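Local coordinates for Lic11098 (Leptospira interrogans serogroup Icterohaemorrhagiae serovar copenhageni, PDB 4U08), which is of unknown function but, as a leucine-rich repeat protein of a pathogen, is a candidate virulence factor that may bind partner molecules, at residues N309-E314 with N332-E337; D325-Q330 with T346-Y351; N352-L357 with H373-P378. All blocks are in the same frame, centred on the assembly; numbering follows the deposited sequence.

Contact 1. Residues N309-E314 with N332-E337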
loop_
_atom_site.group_PDB
_atom_site.type_symbol
_atom_site.label_atom_id
_atom_site.label_comp_id
_atom_site.label_asym_id
_atom_site.label_seq_id
_atom_site.Cartn_x
_atom_site.Cartn_y
_atom_site.Cartn_z
ATOM N N ASN A 309 8.526 -29.934 2.955
ATOM C CA ASN A 309 8.465 -31.393 2.813
ATOM C C ASN A 309 7.326 -31.892 3.602
ATOM O O ASN A 309 6.692 -32.866 3.213
ATOM C CB ASN A 309 9.762 -32.064 3.316
ATOM C CG ASN A 309 10.849 -32.034 2.279
ATOM O OD1 ASN A 309 10.635 -32.396 1.122
ATOM N ND2 ASN A 309 12.022 -31.571 2.670
ATOM N N PHE A 310 7.022 -31.192 4.707
ATOM C CA PHE A 310 5.950 -31.557 5.613
ATOM C C PHE A 310 5.324 -30.308 6.216
ATOM O O PHE A 310 5.898 -29.213 6.177
ATOM C CB PHE A 310 6.463 -32.456 6.779
ATOM C CG PHE A 310 7.108 -33.753 6.351
ATOM C CD1 PHE A 310 6.330 -34.860 6.021
ATOM C CD2 PHE A 310 8.494 -33.869 6.275
ATOM C CE1 PHE A 310 6.932 -36.051 5.572
ATOM C CE2 PHE A 310 9.097 -35.068 5.863
ATOM C CZ PHE A 310 8.311 -36.148 5.524
ATOM N N LEU A 311 4.150 -30.509 6.793
ATOM C CA LEU A 311 3.388 -29.505 7.539
ATOM C C LEU A 311 3.309 -29.940 8.999
ATOM O O LEU A 311 3.096 -31.130 9.261
ATOM C CB LEU A 311 1.958 -29.395 6.990
ATOM C CG LEU A 311 1.784 -29.005 5.542
ATOM C CD1 LEU A 311 0.322 -29.035 5.172
ATOM C CD2 LEU A 311 2.443 -27.647 5.231
ATOM N N PRO A 312 3.416 -29.009 9.979
ATOM C CA PRO A 312 3.260 -29.430 11.380
ATOM C C PRO A 312 1.823 -29.893 11.625
ATOM O O PRO A 312 0.928 -29.463 10.897
ATOM C CB PRO A 312 3.607 -28.164 12.163
ATOM C CG PRO A 312 3.399 -27.036 11.205
ATOM C CD PRO A 312 3.694 -27.558 9.859
ATOM N N LYS A 313 1.594 -30.801 12.593
ATOM C CA LYS A 313 0.222 -31.271 12.888
ATOM C C LYS A 313 -0.660 -30.089 13.357
ATOM O O LYS A 313 -1.869 -30.095 13.148
ATOM C CB LYS A 313 0.208 -32.405 13.938
ATOM C CG LYS A 313 1.000 -32.098 15.207
ATOM C CD LYS A 313 1.111 -33.302 16.117
ATOM C CE LYS A 313 1.995 -33.030 17.313
ATOM N NZ LYS A 313 1.362 -32.124 18.307
ATOM N N GLU A 314 -0.026 -29.063 13.932
ATOM C CA GLU A 314 -0.683 -27.849 14.435
ATOM C C GLU A 314 -1.430 -27.059 13.348
ATOM O O GLU A 314 -2.246 -26.208 13.701
ATOM C CB GLU A 314 0.314 -26.950 15.179
ATOM C CG GLU A 314 0.811 -27.518 16.503
ATOM C CD GLU A 314 1.851 -28.618 16.422
ATOM O OE1 GLU A 314 2.539 -28.733 15.380
ATOM O OE2 GLU A 314 1.968 -29.383 17.405
ATOM N N ASN A 332 5.323 -34.789 0.898
ATOM C CA ASN A 332 5.314 -36.253 0.822
ATOM C C ASN A 332 4.030 -36.775 1.426
ATOM O O ASN A 332 3.547 -37.827 1.044
ATOM C CB ASN A 332 6.562 -36.807 1.605
ATOM C CG ASN A 332 7.850 -36.141 1.163
ATOM O OD1 ASN A 332 8.362 -35.231 1.816
ATOM N ND2 ASN A 332 8.326 -36.475 -0.030
ATOM N N ALA A 333 3.477 -36.046 2.392
ATOM C CA ALA A 333 2.228 -36.434 3.069
ATOM C C ALA A 333 1.550 -35.213 3.687
ATOM O O ALA A 333 2.183 -34.183 3.869
ATOM C CB ALA A 333 2.520 -37.463 4.169
ATOM N N LEU A 334 0.268 -35.344 4.005
ATOM C CA LEU A 334 -0.501 -34.321 4.697
ATOM C C LEU A 334 -0.775 -34.846 6.103
ATOM O O LEU A 334 -1.082 -36.035 6.250
ATOM C CB LEU A 334 -1.848 -34.059 4.019
ATOM C CG LEU A 334 -1.854 -33.275 2.713
ATOM C CD1 LEU A 334 -3.260 -33.168 2.217
ATOM C CD2 LEU A 334 -1.251 -31.873 2.904
ATOM N N PRO A 335 -0.756 -33.990 7.144
ATOM C CA PRO A 335 -1.113 -34.495 8.481
ATOM C C PRO A 335 -2.592 -34.880 8.539
ATOM O O PRO A 335 -3.402 -34.308 7.796
ATOM C CB PRO A 335 -0.768 -33.325 9.418
ATOM C CG PRO A 335 -0.689 -32.149 8.583
ATOM C CD PRO A 335 -0.444 -32.547 7.159
ATOM N N LYS A 336 -2.949 -35.869 9.393
ATOM C CA LYS A 336 -4.344 -36.305 9.566
ATOM C C LYS A 336 -5.210 -35.169 10.139
ATOM O O LYS A 336 -6.411 -35.113 9.872
ATOM C CB LYS A 336 -4.457 -37.577 10.443
ATOM C CG LYS A 336 -3.878 -37.454 11.849
ATOM C CD LYS A 336 -3.776 -38.808 12.549
ATOM C CE LYS A 336 -2.682 -38.841 13.601
ATOM N NZ LYS A 336 -3.052 -38.101 14.837
ATOM N N GLU A 337 -4.568 -34.235 10.840
ATOM C CA GLU A 337 -5.178 -33.053 11.464
ATOM C C GLU A 337 -5.783 -32.078 10.436
ATOM O O GLU A 337 -6.563 -31.207 10.817
ATOM C CB GLU A 337 -4.164 -32.343 12.388
ATOM C CG GLU A 337 -3.821 -33.117 13.660
ATOM C CD GLU A 337 -2.906 -34.326 13.505
ATOM O OE1 GLU A 337 -2.210 -34.436 12.468
ATOM O OE2 GLU A 337 -2.885 -35.168 14.430
HETATM O O HOH W 1 2.924 -33.066 6.339
#
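Asn332 packs beside Asn309 and against one face of the Phe310 ring. Its backbone N makes a weak hydrogen bond of 3.3 Å to Asn309 O. Its side chain lies alongside that of Asn309, both pointing the same way. Asn332 CB is 4.1 Å from Phe310 CE1, and the amide plane is turned 48° from the ring. Ala333 takes part through its backbone. A water accepts from Leu311 N at 2.9 Å and donates to Ala333 O, so it joins two peptide groups that do not meet directly. These are equivalent loops of successive leucine-rich repeats, one turn of the solenoid apart, and they run nearly parallel, 13° apart. The leucines follow the same repeat. Leu334 lies side by side with Leu311, with Leu334 CD2 4.0 Å from Leu311 CD1, and its CD1 branch meets Leu349. Pro335 crosses Leu311 at about a right angle, with Pro335 CD 4.0 Å from Leu311 CB. Lys336 NZ forms a salt bridge with Glu337 OE2. Glu337 is bent at chi2 (74°), which folds its carboxylate back along Lys313. Glu337 OE1 lies 3.5 Å from Lys313 CB, and Glu337 CB is 3.3 Å from Lys313 O.

Contact 2. Residues D325-Q330 with T346-Y351. With ZN (zinc ion), chain C.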
loop_
_atom_site.group_PDB
_atom_site.type_symbol
_atom_site.label_atom_id
_atom_site.label_comp_id
_atom_site.label_asym_id
_atom_site.label_seq_id
_atom_site.Cartn_x
_atom_site.Cartn_y
_atom_site.Cartn_z
ATOM N N ASP A 325 -2.933 -22.678 0.067
ATOM C CA ASP A 325 -2.255 -22.911 -1.196
ATOM C C ASP A 325 -0.877 -23.529 -0.952
ATOM O O ASP A 325 0.021 -22.859 -0.453
ATOM C CB ASP A 325 -2.193 -21.630 -2.056
ATOM C CG ASP A 325 -1.525 -21.783 -3.412
ATOM O OD1 ASP A 325 -1.087 -22.933 -3.757
ATOM O OD2 ASP A 325 -1.411 -20.769 -4.128
ATOM N N LEU A 326 -0.716 -24.806 -1.357
ATOM C CA LEU A 326 0.546 -25.539 -1.153
ATOM C C LEU A 326 1.153 -25.994 -2.441
ATOM O O LEU A 326 1.974 -26.935 -2.481
ATOM C CB LEU A 326 0.314 -26.714 -0.200
ATOM C CG LEU A 326 0.033 -26.325 1.255
ATOM C CD1 LEU A 326 -0.758 -27.406 1.947
ATOM C CD2 LEU A 326 1.336 -26.005 2.004
ATOM N N GLU A 327 0.787 -25.297 -3.516
ATOM C CA GLU A 327 1.241 -25.668 -4.859
ATOM C C GLU A 327 2.749 -25.666 -5.006
ATOM O O GLU A 327 3.400 -24.753 -4.513
ATOM C CB GLU A 327 0.602 -24.747 -5.908
ATOM C CG GLU A 327 1.134 -24.964 -7.320
ATOM C CD GLU A 327 0.383 -24.251 -8.435
ATOM O OE1 GLU A 327 -0.782 -23.841 -8.227
ATOM O OE2 GLU A 327 0.953 -24.157 -9.538
ATOM N N HIS A 328 3.298 -26.677 -5.703
ATOM C CA HIS A 328 4.718 -26.756 -6.053
ATOM C C HIS A 328 5.666 -26.703 -4.847
ATOM O O HIS A 328 6.654 -25.976 -4.840
ATOM C CB HIS A 328 5.066 -25.676 -7.113
ATOM C CG HIS A 328 6.242 -26.043 -7.966
ATOM N ND1 HIS A 328 7.548 -25.762 -7.571
ATOM C CD2 HIS A 328 6.278 -26.692 -9.149
ATOM C CE1 HIS A 328 8.326 -26.251 -8.528
ATOM N NE2 HIS A 328 7.607 -26.807 -9.507
ATOM N N ASN A 329 5.309 -27.404 -3.797
ATOM C CA ASN A 329 6.217 -27.597 -2.677
ATOM C C ASN A 329 6.752 -29.031 -2.927
ATOM O O ASN A 329 6.639 -29.558 -4.032
ATOM C CB ASN A 329 5.482 -27.499 -1.338
ATOM C CG ASN A 329 5.350 -26.079 -0.903
ATOM O OD1 ASN A 329 6.306 -25.488 -0.450
ATOM N ND2 ASN A 329 4.213 -25.469 -1.135
ATOM N N GLN A 330 7.250 -29.690 -1.912
ATOM C CA GLN A 330 7.662 -31.076 -2.148
ATOM C C GLN A 330 7.016 -31.955 -1.084
ATOM O O GLN A 330 7.670 -32.772 -0.477
ATOM C CB GLN A 330 9.209 -31.176 -2.243
ATOM C CG GLN A 330 9.970 -30.286 -1.271
ATOM C CD GLN A 330 11.394 -30.059 -1.723
ATOM O OE1 GLN A 330 12.327 -30.760 -1.306
ATOM N NE2 GLN A 330 11.593 -29.055 -2.566
ATOM N N THR A 346 -10.999 -24.025 -0.261
ATOM C CA THR A 346 -10.073 -24.252 -1.362
ATOM C C THR A 346 -8.766 -24.836 -0.819
ATOM O O THR A 346 -8.179 -24.275 0.104
ATOM C CB THR A 346 -9.816 -22.959 -2.165
ATOM O OG1 THR A 346 -11.069 -22.380 -2.506
ATOM C CG2 THR A 346 -9.061 -23.226 -3.461
ATOM N N LEU A 347 -8.305 -25.937 -1.434
ATOM C CA LEU A 347 -7.043 -26.586 -1.036
ATOM C C LEU A 347 -6.275 -26.924 -2.295
ATOM O O LEU A 347 -6.737 -27.707 -3.130
ATOM C CB LEU A 347 -7.302 -27.825 -0.164
ATOM C CG LEU A 347 -6.051 -28.646 0.286
ATOM C CD1 LEU A 347 -5.013 -27.755 1.007
ATOM C CD2 LEU A 347 -6.458 -29.802 1.207
ATOM N N ASN A 348 -5.152 -26.259 -2.480
ATOM C CA ASN A 348 -4.357 -26.446 -3.689
ATOM C C ASN A 348 -3.106 -27.259 -3.333
ATOM O O ASN A 348 -2.219 -26.778 -2.649
ATOM C CB ASN A 348 -3.986 -25.113 -4.340
ATOM C CG ASN A 348 -3.237 -25.230 -5.649
ATOM O OD1 ASN A 348 -2.729 -26.293 -6.014
ATOM N ND2 ASN A 348 -3.100 -24.124 -6.381
ATOM N N LEU A 349 -3.057 -28.480 -3.843
ATOM C CA LEU A 349 -1.945 -29.404 -3.605
ATOM C C LEU A 349 -1.227 -29.771 -4.879
ATOM O O LEU A 349 -0.456 -30.749 -4.913
ATOM C CB LEU A 349 -2.493 -30.660 -2.897
ATOM C CG LEU A 349 -3.125 -30.436 -1.528
ATOM C CD1 LEU A 349 -3.842 -31.692 -1.060
ATOM C CD2 LEU A 349 -2.108 -29.989 -0.512
ATOM N N LYS A 350 -1.422 -28.972 -5.938
ATOM C CA LYS A 350 -0.773 -29.245 -7.211
ATOM C C LYS A 350 0.747 -29.318 -7.099
ATOM O O LYS A 350 1.337 -28.570 -6.332
ATOM C CB LYS A 350 -1.116 -28.171 -8.251
ATOM C CG LYS A 350 -2.512 -28.276 -8.800
ATOM C CD LYS A 350 -2.589 -27.584 -10.155
ATOM C CE LYS A 350 -3.045 -26.158 -10.064
ATOM N NZ LYS A 350 -3.103 -25.510 -11.409
ATOM N N TYR A 351 1.375 -30.174 -7.919
ATOM C CA TYR A 351 2.855 -30.272 -7.966
ATOM C C TYR A 351 3.505 -30.630 -6.637
ATOM O O TYR A 351 4.382 -29.909 -6.185
ATOM C CB TYR A 351 3.484 -28.958 -8.480
ATOM C CG TYR A 351 3.186 -28.609 -9.915
ATOM C CD1 TYR A 351 3.834 -29.265 -10.959
ATOM C CD2 TYR A 351 2.346 -27.552 -10.231
ATOM C CE1 TYR A 351 3.633 -28.891 -12.283
ATOM C CE2 TYR A 351 2.100 -27.198 -11.555
ATOM C CZ TYR A 351 2.748 -27.869 -12.577
ATOM O OH TYR A 351 2.527 -27.515 -13.880
HETATM ZN ZN ZN C . 8.309 -27.604 -11.175
HETATM O O HOH W 2 -0.448 -24.268 -11.838
HETATM O O HOH W 3 -2.673 -22.886 -9.911
HETATM O O HOH W 4 9.127 -25.882 -11.649
#
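Glu327 and Asn348 meet through a side-chain hydrogen bond. Asn348 ND2 donates to Glu327 OE1 at 3.0 Å, using the anti lone pair of the carboxylate, and the two flat groups are turned 49° apart. Glu327 CG is anti to the backbone N (chi1 174°) and the chain is extended beyond it. This carries the carboxylate alongside Lys350 and Tyr351. Glu327 OE2 lies at the edge of the Tyr351 ring, 3.7 Å from Tyr351 CD2. The side chain of His328 crosses that of Tyr351 obliquely, with His328 CD2 3.7 Å from Tyr351 CB. His328 NE2 binds a zinc ion at 2.0 Å, and a water is a second ligand. Among the buried leucines, Leu326 CD1 packs 3.8 Å from Leu349 CD2.

The backbones hold this arrangement in register. Asp325 and Asn348 form a parallel bridge. Leu326 N donates to Asn348 O, and His328 N donates to Lys350 O at 2.8 Å. Asp325 and Asn348 lie side by side with their planes 4° apart. The OD1 of each closes an Asx turn, accepting from Glu327 N and Lys350 N respectively. This is the end of the strand and the following turn in two adjacent leucine-rich repeats. Further out, Asn329 ND2 donates to Leu326 O and also to Leu303 O of the preceding repeat.

Lys350 NZ stays 4.3 Å from Glu327 OE1, beyond a salt bridge. Two waters span the distance, each accepting from Lys350 NZ and donating to one carboxylate oxygen. The charge pair is therefore solvent-mediated. With Asn348 also donating to Glu327 OE1, these bonds would be expected to favour the ionised form of Glu327.

Contact 3. Residues N352-L357 with H373-P378. With ZN (zinc ion), chain D.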
loop_
_atom_site.group_PDB
_atom_site.type_symbol
_atom_site.label_atom_id
_atom_site.label_comp_id
_atom_site.label_asym_id
_atom_site.label_seq_id
_atom_site.Cartn_x
_atom_site.Cartn_y
_atom_site.Cartn_z
ATOM N N ASN A 352 3.025 -31.663 -5.973
ATOM C CA ASN A 352 3.647 -32.150 -4.757
ATOM C C ASN A 352 4.022 -33.629 -4.966
ATOM O O ASN A 352 3.933 -34.110 -6.078
ATOM C CB ASN A 352 2.712 -31.929 -3.565
ATOM C CG ASN A 352 2.816 -30.509 -3.080
ATOM O OD1 ASN A 352 3.852 -30.087 -2.570
ATOM N ND2 ASN A 352 1.795 -29.714 -3.318
ATOM N N GLN A 353 4.382 -34.355 -3.917
ATOM C CA GLN A 353 4.749 -35.770 -4.082
ATOM C C GLN A 353 3.842 -36.631 -3.232
ATOM O O GLN A 353 4.299 -37.602 -2.643
ATOM C CB GLN A 353 6.231 -35.986 -3.697
ATOM C CG GLN A 353 7.241 -35.223 -4.574
ATOM C CD GLN A 353 7.191 -35.646 -6.027
ATOM O OE1 GLN A 353 7.066 -36.834 -6.368
ATOM N NE2 GLN A 353 7.282 -34.675 -6.921
ATOM N N LEU A 354 2.555 -36.258 -3.131
ATOM C CA LEU A 354 1.587 -36.989 -2.316
ATOM C C LEU A 354 1.252 -38.328 -2.972
ATOM O O LEU A 354 0.749 -38.367 -4.083
ATOM C CB LEU A 354 0.312 -36.158 -2.072
ATOM C CG LEU A 354 0.523 -34.816 -1.315
ATOM C CD1 LEU A 354 -0.743 -33.947 -1.370
ATOM C CD2 LEU A 354 0.911 -35.063 0.155
ATOM N N ALA A 355 1.595 -39.421 -2.314
ATOM C CA ALA A 355 1.286 -40.762 -2.842
ATOM C C ALA A 355 0.023 -41.262 -2.181
ATOM O O ALA A 355 -0.560 -42.236 -2.630
ATOM C CB ALA A 355 2.432 -41.715 -2.540
ATOM N N THR A 356 -0.420 -40.569 -1.123
ATOM C CA THR A 356 -1.644 -40.885 -0.378
ATOM C C THR A 356 -2.248 -39.609 0.255
ATOM O O THR A 356 -1.545 -38.617 0.393
ATOM C CB THR A 356 -1.349 -41.969 0.703
ATOM O OG1 THR A 356 -2.596 -42.411 1.226
ATOM C CG2 THR A 356 -0.463 -41.462 1.850
ATOM N N LEU A 357 -3.509 -39.679 0.676
ATOM C CA LEU A 357 -4.211 -38.616 1.406
ATOM C C LEU A 357 -4.792 -39.210 2.679
ATOM O O LEU A 357 -5.273 -40.345 2.638
ATOM C CB LEU A 357 -5.343 -37.977 0.576
ATOM C CG LEU A 357 -4.903 -37.176 -0.662
ATOM C CD1 LEU A 357 -6.101 -36.696 -1.436
ATOM C CD2 LEU A 357 -4.019 -35.996 -0.284
ATOM N N HIS A 373 -3.545 -32.201 -9.372
ATOM C CA HIS A 373 -2.742 -32.465 -10.557
ATOM C C HIS A 373 -1.235 -32.522 -10.228
ATOM O O HIS A 373 -0.774 -31.758 -9.389
ATOM C CB HIS A 373 -3.050 -31.414 -11.641
ATOM C CG HIS A 373 -2.505 -31.749 -12.992
ATOM N ND1 HIS A 373 -2.944 -32.854 -13.694
ATOM C CD2 HIS A 373 -1.612 -31.078 -13.752
ATOM C CE1 HIS A 373 -2.264 -32.856 -14.830
ATOM N NE2 HIS A 373 -1.447 -31.811 -14.909
ATOM N N ASN A 374 -0.492 -33.469 -10.863
ATOM C CA ASN A 374 0.962 -33.633 -10.683
ATOM C C ASN A 374 1.336 -34.064 -9.258
ATOM O O ASN A 374 2.094 -33.389 -8.563
ATOM C CB ASN A 374 1.761 -32.373 -11.131
ATOM C CG ASN A 374 1.526 -31.963 -12.571
ATOM O OD1 ASN A 374 1.203 -30.821 -12.870
ATOM N ND2 ASN A 374 1.675 -32.883 -13.492
ATOM N N ASN A 375 0.684 -35.119 -8.799
ATOM C CA ASN A 375 0.931 -35.858 -7.560
ATOM C C ASN A 375 0.842 -37.334 -7.948
ATOM O O ASN A 375 -0.081 -37.686 -8.670
ATOM C CB ASN A 375 -0.101 -35.576 -6.508
ATOM C CG ASN A 375 0.189 -34.347 -5.730
ATOM O OD1 ASN A 375 0.981 -34.359 -4.799
ATOM N ND2 ASN A 375 -0.470 -33.270 -6.086
ATOM N N PRO A 376 1.718 -38.206 -7.424
ATOM C CA PRO A 376 1.636 -39.646 -7.768
ATOM C C PRO A 376 0.531 -40.403 -7.004
ATOM O O PRO A 376 0.802 -41.337 -6.244
ATOM C CB PRO A 376 3.037 -40.156 -7.402
ATOM C CG PRO A 376 3.464 -39.277 -6.228
ATOM C CD PRO A 376 2.856 -37.920 -6.515
ATOM N N LEU A 377 -0.703 -39.918 -7.119
ATOM C CA LEU A 377 -1.865 -40.463 -6.441
ATOM C C LEU A 377 -2.528 -41.523 -7.299
ATOM O O LEU A 377 -2.773 -41.261 -8.482
ATOM C CB LEU A 377 -2.862 -39.340 -6.097
ATOM C CG LEU A 377 -2.427 -38.382 -4.964
ATOM C CD1 LEU A 377 -3.262 -37.106 -4.973
ATOM C CD2 LEU A 377 -2.514 -39.059 -3.597
ATOM N N PRO A 378 -2.830 -42.720 -6.728
ATOM C CA PRO A 378 -3.513 -43.765 -7.520
ATOM C C PRO A 378 -4.931 -43.319 -7.879
ATOM O O PRO A 378 -5.596 -42.684 -7.049
ATOM C CB PRO A 378 -3.512 -44.993 -6.582
ATOM C CG PRO A 378 -2.607 -44.651 -5.454
ATOM C CD PRO A 378 -2.614 -43.164 -5.335
HETATM ZN ZN ZN D . -0.730 -30.537 -16.578
HETATM O O HOH W 5 1.041 -29.460 -16.056
#
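Asn375 CG is anti to its carbonyl carbon (chi1 -84°), beside the backbone N, and this turns OD1 onto the backbone of Asn352 to Leu354. Leu377 has a similar first torsion (-72°), which lays CD2 beside Leu354 and Leu357. The two segments follow strands 346-348 and 369-371 of neighbouring leucine-rich repeats, and 373-378 leads into the helix 379-388 near the C-terminal end of the solenoid.

Asn375 OD1 accepts from Leu354 N at 3.0 Å, in the carbonyl plane and on a lone pair. Asn375 OD1 is also 3.2 Å from Asn352 CB, so the amide end is packed closely against the turn. Asn375 ND2 is held elsewhere, by Leu349 O and Leu372 O. Asn352 is likewise buried, an asparagine at the equivalent place one repeat earlier. Its ND2 donates to Leu349 O and Leu326 O, and its OD1 accepts from Leu331 N. The backbones add a weak bond from Asn352 N to Asn374 O.

Pro376 is the centre of an inverse gamma turn. Its ring rests on the Leu354 carbonyl, with Pro376 CD 3.2 Å from Leu354 O. Ala355 CA makes a CH-to-oxygen contact with Pro376 O. Leu377 CD2 reaches Leu354 CB at 4.3 Å and Leu357 CG at 4.2 Å, while Ile382 of the helix and Phe396 also pack on this leucine. Pro378 is the N-cap residue of that helix.

His373 stands apart from this packing. His373 NE2 binds a zinc ion at 2.2 Å, and a water bound to the zinc at 2.1 Å makes a weak 3.5 Å hydrogen bond to Asn374 OD1.

How the contacts relate
The three contacts lie near the C-terminal end of the solenoid, on the same side of the chain's centre. Contacts 1 and 2 cross along the chain, with centres about 13 Å apart. They share a leucine core: Leu334 CD1 is 3.6 Å from Leu349 CD1, and Leu311 CD1 is 3.8 Å from Leu326 CD1. Contact 3 follows both in sequence. It joins contact 2 through probable hydrogen bonds from Asn375 ND2 to Leu349 O (2.8 Å) and from Asn352 ND2 to Leu326 O (2.9 Å). Leu354 CD2 packs on Ala333 CA of contact 1. Contacts 2 and 3 each include a histidine-bound zinc ion; contact 1 includes none.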